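Local atomic coordinates of arylesterase (Sulfolobus solfataricus, PDB entry 5L2P), a protein that hydrolyses aromatic esters, p-nitrophenyl fatty acid esters and organophosphates such as paraoxon, as a serine esterase of the GDXG lipolytic family. Residues 79-83 with 94-98; 156-162 with 179-185. The contacts are given in a common frame with arbitrary orientation. Residues are numbered along the deposited sequence.

Contact 1 of 2, residues 79-83 with 94-98; sequences MHFHG and EDAIS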
ATOM      1  N   MET A  79      33.405   2.449  -6.692  1.00 52.77           N
ATOM      2  CA  MET A  79      33.712   1.225  -5.970  1.00 53.88           C
ATOM      3  C   MET A  79      32.483   0.339  -5.999  1.00 56.57           C
ATOM      4  O   MET A  79      31.390   0.768  -5.595  1.00 55.84           O
ATOM      5  CB  MET A  79      34.061   1.504  -4.533  1.00 55.95           C
ATOM      6  CG  MET A  79      35.242   2.424  -4.328  1.00 59.05           C
ATOM      7  SD  MET A  79      36.779   1.751  -4.921  1.00 64.68           S
ATOM      8  CE  MET A  79      36.924   0.236  -4.010  1.00 63.33           C
ATOM      9  N   HIS A  80      32.668  -0.904  -6.447  1.00 54.81           N
ATOM     10  CA  HIS A  80      31.552  -1.809  -6.616  1.00 56.12           C
ATOM     11  C   HIS A  80      31.680  -2.988  -5.649  1.00 53.36           C
ATOM     12  O   HIS A  80      32.647  -3.728  -5.698  1.00 54.37           O
ATOM     13  CB  HIS A  80      31.512  -2.298  -8.061  1.00 60.21           C
ATOM     14  CG  HIS A  80      30.399  -3.270  -8.347  1.00 63.17           C
ATOM     15  ND1 HIS A  80      30.381  -4.070  -9.471  1.00 61.81           N
ATOM     16  CD2 HIS A  80      29.273  -3.578  -7.654  1.00 63.85           C
ATOM     17  CE1 HIS A  80      29.296  -4.821  -9.468  1.00 62.09           C
ATOM     18  NE2 HIS A  80      28.601  -4.537  -8.378  1.00 64.69           N
ATOM     19  N   PHE A  81      30.694  -3.140  -4.771  1.00 51.44           N
ATOM     20  CA  PHE A  81      30.633  -4.250  -3.856  1.00 48.94           C
ATOM     21  C   PHE A  81      29.503  -5.173  -4.294  1.00 48.96           C
ATOM     22  O   PHE A  81      28.341  -4.721  -4.393  1.00 48.66           O
ATOM     23  CB  PHE A  81      30.375  -3.736  -2.449  1.00 51.16           C
ATOM     24  CG  PHE A  81      31.236  -2.558  -2.038  1.00 50.71           C
ATOM     25  CD1 PHE A  81      32.579  -2.543  -2.303  1.00 52.52           C
ATOM     26  CD2 PHE A  81      30.691  -1.505  -1.355  1.00 53.19           C
ATOM     27  CE1 PHE A  81      33.380  -1.495  -1.894  1.00 54.73           C
ATOM     28  CE2 PHE A  81      31.483  -0.432  -0.924  1.00 56.02           C
ATOM     29  CZ  PHE A  81      32.837  -0.425  -1.222  1.00 55.95           C
ATOM     30  N   HIS A  82      29.821  -6.445  -4.587  1.00 45.91           N
ATOM     31  CA  HIS A  82      28.799  -7.404  -5.029  1.00 44.69           C
ATOM     32  C   HIS A  82      27.857  -7.809  -3.911  1.00 45.33           C
ATOM     33  O   HIS A  82      28.166  -7.632  -2.747  1.00 48.35           O
ATOM     34  CB  HIS A  82      29.461  -8.674  -5.618  1.00 46.22           C
ATOM     35  CG  HIS A  82      30.197  -9.495  -4.602  1.00 44.49           C
ATOM     36  ND1 HIS A  82      29.573 -10.443  -3.828  1.00 43.35           N
ATOM     37  CD2 HIS A  82      31.499  -9.493  -4.216  1.00 44.40           C
ATOM     38  CE1 HIS A  82      30.459 -11.000  -3.013  1.00 43.90           C
ATOM     39  NE2 HIS A  82      31.632 -10.446  -3.233  1.00 44.32           N
ATOM     40  N   GLY A  83      26.708  -8.357  -4.277  1.00 45.85           N
ATOM     41  CA  GLY A  83      25.756  -8.920  -3.320  1.00 49.43           C
ATOM     42  C   GLY A  83      25.955 -10.433  -3.130  1.00 54.65           C
ATOM     43  O   GLY A  83      26.988 -10.990  -3.515  1.00 54.64           O
ATOM     44  N   GLU A  94      29.057 -10.502 -10.446  1.00 61.70           N
ATOM     45  CA  GLU A  94      28.587  -9.216 -10.890  1.00 62.63           C
ATOM     46  C   GLU A  94      29.546  -8.532 -11.874  1.00 59.13           C
ATOM     47  O   GLU A  94      29.542  -7.306 -12.031  1.00 63.06           O
ATOM     48  CB  GLU A  94      28.300  -8.332  -9.660  1.00 69.79           C
ATOM     49  CG  GLU A  94      27.027  -8.775  -8.952  1.00 73.32           C
ATOM     50  CD  GLU A  94      26.626  -7.904  -7.767  1.00 74.52           C
ATOM     51  OE1 GLU A  94      26.980  -6.693  -7.721  1.00 81.23           O
ATOM     52  OE2 GLU A  94      25.946  -8.445  -6.864  1.00 72.30           O
ATOM     53  N   ASP A  95      30.349  -9.327 -12.572  1.00 56.84           N
ATOM     54  CA  ASP A  95      31.278  -8.811 -13.595  1.00 51.12           C
ATOM     55  C   ASP A  95      30.545  -8.056 -14.705  1.00 49.01           C
ATOM     56  O   ASP A  95      30.975  -6.995 -15.135  1.00 47.59           O
ATOM     57  CB  ASP A  95      32.086  -9.978 -14.157  1.00 51.06           C
ATOM     58  CG  ASP A  95      33.125  -9.538 -15.192  1.00 51.74           C
ATOM     59  OD1 ASP A  95      34.229  -9.105 -14.821  1.00 51.96           O
ATOM     60  OD2 ASP A  95      32.837  -9.623 -16.402  1.00 51.89           O
ATOM     61  N   ALA A  96      29.443  -8.625 -15.170  1.00 50.10           N
ATOM     62  CA  ALA A  96      28.624  -8.033 -16.247  1.00 51.20           C
ATOM     63  C   ALA A  96      28.031  -6.671 -15.845  1.00 48.99           C
ATOM     64  O   ALA A  96      27.931  -5.769 -16.696  1.00 47.25           O
ATOM     65  CB  ALA A  96      27.495  -8.981 -16.678  1.00 51.27           C
ATOM     66  N   ILE A  97      27.674  -6.535 -14.565  1.00 47.81           N
ATOM     67  CA  ILE A  97      27.209  -5.254 -14.045  1.00 48.48           C
ATOM     68  C   ILE A  97      28.320  -4.210 -14.058  1.00 48.40           C
ATOM     69  O   ILE A  97      28.081  -3.056 -14.463  1.00 47.63           O
ATOM     70  CB  ILE A  97      26.619  -5.347 -12.643  1.00 47.61           C
ATOM     71  CG1 ILE A  97      25.453  -6.360 -12.618  1.00 48.03           C
ATOM     72  CG2 ILE A  97      26.097  -3.981 -12.201  1.00 47.52           C
ATOM     73  CD1 ILE A  97      24.361  -6.161 -13.669  1.00 48.63           C
ATOM     74  N   SER A  98      29.519  -4.618 -13.620  1.00 47.97           N
ATOM     75  CA  SER A  98      30.647  -3.703 -13.545  1.00 46.55           C
ATOM     76  C   SER A  98      31.006  -3.154 -14.903  1.00 47.10           C
ATOM     77  O   SER A  98      31.369  -1.994 -15.014  1.00 48.48           O
ATOM     78  CB  SER A  98      31.861  -4.391 -12.946  1.00 47.51           C
ATOM     79  OG  SER A  98      31.566  -5.017 -11.702  1.00 47.13           O
TER
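Hydrogen bonds from side chains dominate the meeting of 79-83, the end of a central strand and the loop after it, with 94-98, the start of the following helix. The H80 ring is held at both nitrogens: NE2 donates to E94 OE1 at 2.8 Å, and ND1 is hydrogen-bonded to S98 OG at 2.7 Å. Both oxygens lie near the ring plane, so the imidazole bridges the N-cap residue E94 and the first turn of the helix. The other carboxylate oxygen, E94 OE2, accepts a nearly straight bond from the backbone G83 N (2.7 Å). H82 turns its imidazole back on its own loop, ND1 to G83 O at 2.7 Å, and stacks its ring on Y114.

Van der Waals contact adds little: H82 CB lies 3.6 Å from the carboxylate carbon E94 CD, and I97 CB lies 4.2 Å from H80 CE1. The CA-to-CB bond of F81 points away from the helix, and its ring packs against C129 of helix 124-138, among others.

H82 and G83 belong to the motif that, by similarity, forms the oxyanion hole. A single carboxylate thus ties the G83 amide to the H80 ring, a chemistry that probably helps fix the path of this loop beside the active site.

Contact 2 of 2, residues 156-162 with 179-185; sequences SAGGNLV and QVPVVPF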
ATOM      1  N   SER A 156      22.018  -5.445  -3.033  1.00 56.12           N
ATOM      2  CA  SER A 156      21.569  -6.375  -1.983  1.00 58.87           C
ATOM      3  C   SER A 156      22.436  -6.327  -0.675  1.00 57.83           C
ATOM      4  O   SER A 156      22.397  -5.373   0.067  1.00 64.00           O
ATOM      5  CB  SER A 156      21.448  -7.777  -2.583  1.00 62.85           C
ATOM      6  OG  SER A 156      21.002  -8.688  -1.612  1.00 71.99           O
ATOM      7  N   ALA A 157      23.220  -7.339  -0.392  1.00 57.88           N
ATOM      8  CA  ALA A 157      24.255  -7.250   0.643  1.00 52.66           C
ATOM      9  C   ALA A 157      25.268  -6.194   0.255  1.00 50.20           C
ATOM     10  O   ALA A 157      25.888  -5.587   1.115  1.00 49.55           O
ATOM     11  CB  ALA A 157      24.957  -8.613   0.823  1.00 53.92           C
ATOM     12  N   GLY A 158      25.506  -6.024  -1.043  1.00 50.03           N
ATOM     13  CA  GLY A 158      26.388  -4.976  -1.541  1.00 49.63           C
ATOM     14  C   GLY A 158      25.821  -3.600  -1.199  1.00 48.33           C
ATOM     15  O   GLY A 158      26.569  -2.681  -0.899  1.00 46.71           O
ATOM     16  N   GLY A 159      24.502  -3.466  -1.286  1.00 47.71           N
ATOM     17  CA  GLY A 159      23.831  -2.244  -0.897  1.00 47.30           C
ATOM     18  C   GLY A 159      23.935  -1.973   0.595  1.00 47.18           C
ATOM     19  O   GLY A 159      24.066  -0.828   1.023  1.00 45.42           O
ATOM     20  N   ASN A 160      23.860  -3.040   1.394  1.00 47.11           N
ATOM     21  CA  ASN A 160      24.155  -2.956   2.830  1.00 48.82           C
ATOM     22  C   ASN A 160      25.535  -2.369   3.095  1.00 53.32           C
ATOM     23  O   ASN A 160      25.693  -1.495   3.968  1.00 54.13           O
ATOM     24  CB  ASN A 160      24.108  -4.328   3.469  1.00 48.93           C
ATOM     25  CG  ASN A 160      24.481  -4.302   4.940  1.00 51.94           C
ATOM     26  OD1 ASN A 160      25.496  -4.901   5.379  1.00 54.32           O
ATOM     27  ND2 ASN A 160      23.631  -3.629   5.742  1.00 54.11           N
ATOM     28  N   LEU A 161      26.531  -2.879   2.336  1.00 55.29           N
ATOM     29  CA  LEU A 161      27.941  -2.479   2.486  1.00 52.36           C
ATOM     30  C   LEU A 161      28.186  -1.035   2.040  1.00 51.56           C
ATOM     31  O   LEU A 161      28.999  -0.335   2.627  1.00 50.82           O
ATOM     32  CB  LEU A 161      28.824  -3.453   1.736  1.00 53.69           C
ATOM     33  CG  LEU A 161      28.833  -4.891   2.289  1.00 55.17           C
ATOM     34  CD1 LEU A 161      29.406  -5.890   1.299  1.00 53.55           C
ATOM     35  CD2 LEU A 161      29.620  -4.924   3.592  1.00 56.45           C
ATOM     36  N   VAL A 162      27.428  -0.584   1.040  1.00 51.26           N
ATOM     37  CA  VAL A 162      27.422   0.818   0.632  1.00 49.86           C
ATOM     38  C   VAL A 162      26.934   1.741   1.778  1.00 48.43           C
ATOM     39  O   VAL A 162      27.558   2.754   2.092  1.00 45.02           O
ATOM     40  CB  VAL A 162      26.525   1.050  -0.600  1.00 48.76           C
ATOM     41  CG1 VAL A 162      26.248   2.542  -0.811  1.00 48.02           C
ATOM     42  CG2 VAL A 162      27.161   0.457  -1.855  1.00 49.73           C
ATOM     43  N   GLN A 179      26.669   7.680  -3.223  1.00 56.15           N
ATOM     44  CA  GLN A 179      26.428   6.291  -2.821  1.00 53.89           C
ATOM     45  C   GLN A 179      25.208   5.758  -3.565  1.00 51.78           C
ATOM     46  O   GLN A 179      24.179   6.443  -3.685  1.00 48.45           O
ATOM     47  CB  GLN A 179      26.190   6.204  -1.304  1.00 58.12           C
ATOM     48  CG  GLN A 179      25.036   7.065  -0.805  1.00 59.60           C
ATOM     49  CD  GLN A 179      24.720   6.757   0.646  1.00 65.00           C
ATOM     50  OE1 GLN A 179      24.742   5.576   1.066  1.00 64.25           O
ATOM     51  NE2 GLN A 179      24.442   7.818   1.443  1.00 66.93           N
ATOM     52  N   VAL A 180      25.322   4.525  -4.051  1.00 49.87           N
ATOM     53  CA  VAL A 180      24.263   3.921  -4.819  1.00 48.77           C
ATOM     54  C   VAL A 180      23.928   2.527  -4.306  1.00 50.65           C
ATOM     55  O   VAL A 180      24.344   1.539  -4.889  1.00 49.92           O
ATOM     56  CB  VAL A 180      24.622   3.870  -6.312  1.00 48.77           C
ATOM     57  CG1 VAL A 180      23.430   3.435  -7.151  1.00 47.91           C
ATOM     58  CG2 VAL A 180      25.065   5.253  -6.771  1.00 49.41           C
ATOM     59  N   PRO A 181      23.147   2.454  -3.206  1.00 51.33           N
ATOM     60  CA  PRO A 181      22.636   1.166  -2.757  1.00 49.67           C
ATOM     61  C   PRO A 181      21.438   0.737  -3.578  1.00 49.96           C
ATOM     62  O   PRO A 181      20.400   1.414  -3.598  1.00 50.86           O
ATOM     63  CB  PRO A 181      22.247   1.425  -1.297  1.00 50.34           C
ATOM     64  CG  PRO A 181      22.010   2.885  -1.213  1.00 49.78           C
ATOM     65  CD  PRO A 181      22.728   3.562  -2.326  1.00 49.75           C
ATOM     66  N   VAL A 182      21.585  -0.393  -4.257  1.00 50.17           N
ATOM     67  CA  VAL A 182      20.515  -0.964  -5.041  1.00 47.60           C
ATOM     68  C   VAL A 182      19.943  -2.147  -4.254  1.00 49.82           C
ATOM     69  O   VAL A 182      20.669  -3.018  -3.760  1.00 52.08           O
ATOM     70  CB  VAL A 182      21.057  -1.441  -6.380  1.00 49.85           C
ATOM     71  CG1 VAL A 182      19.971  -2.138  -7.204  1.00 51.76           C
ATOM     72  CG2 VAL A 182      21.652  -0.269  -7.129  1.00 49.29           C
ATOM     73  N   VAL A 183      18.625  -2.178  -4.156  1.00 50.14           N
ATOM     74  CA  VAL A 183      17.918  -3.157  -3.347  1.00 50.08           C
ATOM     75  C   VAL A 183      18.648  -3.560  -2.044  1.00 48.37           C
ATOM     76  O   VAL A 183      18.706  -4.730  -1.703  1.00 49.04           O
ATOM     77  CB  VAL A 183      17.504  -4.380  -4.192  1.00 53.63           C
ATOM     78  CG1 VAL A 183      16.536  -3.924  -5.306  1.00 55.28           C
ATOM     79  CG2 VAL A 183      18.737  -5.112  -4.770  1.00 52.59           C
ATOM     80  N   PRO A 184      19.084  -2.580  -1.265  1.00 47.23           N
ATOM     81  CA  PRO A 184      19.838  -2.866  -0.073  1.00 47.80           C
ATOM     82  C   PRO A 184      19.105  -3.528   1.097  1.00 48.29           C
ATOM     83  O   PRO A 184      17.891  -3.332   1.298  1.00 52.51           O
ATOM     84  CB  PRO A 184      20.236  -1.443   0.404  1.00 51.58           C
ATOM     85  CG  PRO A 184      19.077  -0.596   0.023  1.00 49.92           C
ATOM     86  CD  PRO A 184      18.601  -1.168  -1.289  1.00 50.53           C
ATOM     87  N   PHE A 185      19.876  -4.264   1.894  1.00 45.99           N
ATOM     88  CA  PHE A 185      19.494  -4.623   3.266  1.00 43.72           C
ATOM     89  C   PHE A 185      20.022  -3.550   4.216  1.00 44.70           C
ATOM     90  O   PHE A 185      21.227  -3.300   4.268  1.00 42.63           O
ATOM     91  CB  PHE A 185      20.075  -5.991   3.638  1.00 41.91           C
ATOM     92  CG  PHE A 185      19.801  -6.411   5.047  1.00 39.73           C
ATOM     93  CD1 PHE A 185      20.575  -5.925   6.109  1.00 39.55           C
ATOM     94  CD2 PHE A 185      18.766  -7.285   5.338  1.00 38.30           C
ATOM     95  CE1 PHE A 185      20.323  -6.326   7.428  1.00 37.33           C
ATOM     96  CE2 PHE A 185      18.517  -7.664   6.658  1.00 37.45           C
ATOM     97  CZ  PHE A 185      19.301  -7.179   7.692  1.00 36.67           C
TER
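S156, inferred to be the catalytic serine, occupies the turn that leads into helix 157-162, and its backbone is strained (phi 69°, psi -109°). Its CA-to-CB bond points away from 179-185, and chi1 t leaves OG hydrogen-bonded to H281, likewise an inferred active-site residue. The backbone of S156 instead faces the neighbouring segment: S156 N donates to V182 O at 2.9 Å, F185 N makes a weak bond to S156 O at 3.3 Å, and S156 CA lies 3.3 Å from V183 O in a CA-H...O contact.

In the first turn of the helix, G159 passes close to the two prolines. P184 CB is 3.7 Å from G159 C, and P181 CB is 3.7 Å from G159 O. A CB on G159 would clash with P184 CB, so glycine is what allows this close fit; G159 CA and P181 CA lie 4.1 Å apart. V162, with chi1 t, directs CG1 to Q179 CB (3.7 Å) and P181 CD (4.0 Å). N160, t at chi1, reaches along the loop so that ND2 donates to F185 O at 2.8 Å. Beyond the two segments, chi1 t carries the F185 ring to W86, which it meets edge-to-face and whose NE1 is bonded to N160 OD1, while Q179 NE2 is hydrogen-bonded to P241 O.

The helix segment runs at 150° to strand 179-182, with axes 6.7 Å apart, within the beta-alpha-beta unit 150-155, 157-171, 178-182. The tight turn at S156, with G154 and G158 around it, fits the nucleophile elbow of the alpha/beta hydrolase fold.

How the contacts relate
Both segments of contact 1 precede those of contact 2 in the chain, and the centres of the two contacts lie about 11 Å apart. Each belongs to a beta-alpha-beta unit of the same central sheet, in which strand 77-81 is followed in space by the parallel strands 150-155 and 178-182. The contacts also touch directly: F81 CD2 packs 4.1 Å from both V162 CG2 and L161 CB, and G83 CA lies 4.2 Å from A157 CB. This arrangement places the loop with H82 and G83 beside the turn at S156, so the probable oxyanion hole and the inferred nucleophile lie together at the C-terminal ends of the strands.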